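Local coordinates for probable Zn binding protein (Lactobacillus acidophilus, PDB 3Q69) that is a MucBP domain of a putative mucus-binding protein, probably helping the bacterium adhere to mucus, at residues 31-36 and 81-86. Sequence-based numbering, arbitrary orientation.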
loop_
_atom_site.group_PDB
_atom_site.type_symbol
_atom_site.label_atom_id
_atom_site.label_comp_id
_atom_site.label_asym_id
_atom_site.label_seq_id
_atom_site.Cartn_x
_atom_site.Cartn_y
_atom_site.Cartn_z
ATOM N N VAL A 31 6.405 2.262 -2.886
ATOM C CA VAL A 31 5.331 3.078 -3.436
ATOM C C VAL A 31 4.245 3.194 -2.385
ATOM O O VAL A 31 4.130 2.372 -1.466
ATOM C CB VAL A 31 4.710 2.489 -4.730
ATOM C CG1 VAL A 31 5.688 2.639 -5.869
ATOM C CG2 VAL A 31 4.344 1.026 -4.535
ATOM N N SER A 32 3.411 4.201 -2.548
ATOM C CA SER A 32 2.393 4.438 -1.559
ATOM C C SER A 32 1.047 4.777 -2.142
ATOM O O SER A 32 0.944 5.281 -3.255
ATOM C CB SER A 32 2.867 5.565 -0.640
ATOM O OG SER A 32 1.804 6.054 0.147
ATOM N N LEU A 33 0.007 4.500 -1.373
ATOM C CA LEU A 33 -1.356 4.797 -1.791
ATOM C C LEU A 33 -1.957 5.585 -0.633
ATOM O O LEU A 33 -1.958 5.139 0.524
ATOM C CB LEU A 33 -2.134 3.500 -2.046
ATOM C CG LEU A 33 -1.655 2.686 -3.252
ATOM C CD1 LEU A 33 -2.451 1.426 -3.406
ATOM C CD2 LEU A 33 -1.723 3.544 -4.480
ATOM N N ILE A 34 -2.454 6.774 -0.943
ATOM C CA ILE A 34 -3.021 7.648 0.073
ATOM C C ILE A 34 -4.548 7.697 -0.044
ATOM O O ILE A 34 -5.100 8.021 -1.087
ATOM C CB ILE A 34 -2.409 9.046 -0.073
ATOM C CG1 ILE A 34 -0.886 8.887 -0.119
ATOM C CG2 ILE A 34 -2.835 9.959 1.095
ATOM C CD1 ILE A 34 -0.097 10.183 -0.398
ATOM N N PHE A 35 -5.213 7.363 1.056
ATOM C CA PHE A 35 -6.669 7.324 1.137
ATOM C C PHE A 35 -7.165 8.388 2.117
ATOM O O PHE A 35 -6.752 8.423 3.285
ATOM C CB PHE A 35 -7.124 5.963 1.656
ATOM C CG PHE A 35 -6.712 4.807 0.804
ATOM C CD1 PHE A 35 -7.640 4.158 -0.006
ATOM C CD2 PHE A 35 -5.400 4.358 0.809
ATOM C CE1 PHE A 35 -7.266 3.059 -0.808
ATOM C CE2 PHE A 35 -5.007 3.270 0.021
ATOM C CZ PHE A 35 -5.941 2.621 -0.788
ATOM N N THR A 36 -8.060 9.249 1.653
ATOM C CA THR A 36 -8.570 10.303 2.509
ATOM C C THR A 36 -10.082 10.357 2.479
ATOM O O THR A 36 -10.682 10.519 1.424
ATOM C CB THR A 36 -8.026 11.700 2.099
ATOM O OG1 THR A 36 -6.616 11.749 2.328
ATOM C CG2 THR A 36 -8.675 12.815 2.955
ATOM N N ASP A 81 -1.921 -5.136 -7.177
ATOM C CA ASP A 81 -2.492 -5.433 -5.869
ATOM C C ASP A 81 -3.505 -4.367 -5.477
ATOM O O ASP A 81 -3.140 -3.201 -5.249
ATOM C CB ASP A 81 -1.359 -5.514 -4.842
ATOM C CG ASP A 81 -1.814 -6.034 -3.489
ATOM O OD1 ASP A 81 -3.033 -6.205 -3.277
ATOM O OD2 ASP A 81 -0.948 -6.275 -2.625
ATOM N N GLU A 82 -4.777 -4.756 -5.423
ATOM C CA GLU A 82 -5.831 -3.819 -5.056
ATOM C C GLU A 82 -5.974 -3.708 -3.547
ATOM O O GLU A 82 -6.132 -4.725 -2.832
ATOM C CB GLU A 82 -7.181 -4.236 -5.637
ATOM C CG GLU A 82 -7.306 -4.093 -7.142
ATOM C CD GLU A 82 -8.751 -4.142 -7.597
ATOM O OE1 GLU A 82 -9.561 -4.780 -6.885
ATOM O OE2 GLU A 82 -9.075 -3.558 -8.667
ATOM N N VAL A 83 -5.939 -2.465 -3.068
ATOM C CA VAL A 83 -6.060 -2.185 -1.644
ATOM C C VAL A 83 -7.307 -1.353 -1.401
ATOM O O VAL A 83 -7.538 -0.374 -2.085
ATOM C CB VAL A 83 -4.825 -1.417 -1.110
ATOM C CG1 VAL A 83 -5.049 -0.960 0.305
ATOM C CG2 VAL A 83 -3.622 -2.293 -1.190
ATOM N N THR A 84 -8.114 -1.774 -0.438
ATOM C CA THR A 84 -9.334 -1.075 -0.097
ATOM C C THR A 84 -9.313 -0.639 1.360
ATOM O O THR A 84 -8.839 -1.358 2.249
ATOM C CB THR A 84 -10.582 -1.952 -0.328
ATOM O OG1 THR A 84 -10.741 -2.197 -1.730
ATOM C CG2 THR A 84 -11.839 -1.214 0.159
ATOM N N VAL A 85 -9.822 0.565 1.584
ATOM C CA VAL A 85 -9.902 1.138 2.914
ATOM C C VAL A 85 -11.338 1.604 3.031
ATOM O O VAL A 85 -11.852 2.274 2.146
ATOM C CB VAL A 85 -8.990 2.366 3.073
ATOM C CG1 VAL A 85 -9.310 3.082 4.418
ATOM C CG2 VAL A 85 -7.551 1.959 3.018
ATOM N N ASP A 86 -11.994 1.233 4.113
ATOM C CA ASP A 86 -13.379 1.624 4.326
ATOM C C ASP A 86 -13.493 2.332 5.669
ATOM O O ASP A 86 -12.595 2.275 6.527
ATOM C CB ASP A 86 -14.295 0.396 4.284
ATOM C CG ASP A 86 -13.705 -0.780 5.027
ATOM O OD1 ASP A 86 -13.409 -0.638 6.234
ATOM O OD2 ASP A 86 -13.523 -1.849 4.406
#
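F35 meets V83 and V85 between the two beta sheets of this elongated, helix-free Muc B2-like domain, a worked example of a core made where separate sheets face each other. Segment 31-36, on strand 27-42, belongs to the mixed sheet; 81-86 pairs with strand 55-64 in a two-stranded antiparallel sheet. The axes of the two segments approach to 8.6 Å, 21° from parallel, with side chains of L33, F35, V83 and V85 meeting between them. The methyl CG2 of V85 sits over the centre of the F35 ring as a CH-pi contact, 3.7 Å from the centroid and only 11° off the ring normal. F35 CG stands anti to its carbonyl carbon (chi1 -60°), and V85 CG2 is likewise anti to its own. V83 instead meets the far end of the ring: its CG1 lies 3.8 Å from F35 CZ, while its carbonyl O approaches CZ at the ring edge, 3.6 Å away. L33 adds a looser apolar contact, with CD1 4.4 Å from V83 CB. Further out, backbone hydrogen bonds join L33 to V11 and F35 to Q9 in strand 2-19, and V83 to Q58 in strand 55-64. W54 and F90 pack against V85, and T84 OG1 is hydrogen-bonded to T57 OG1.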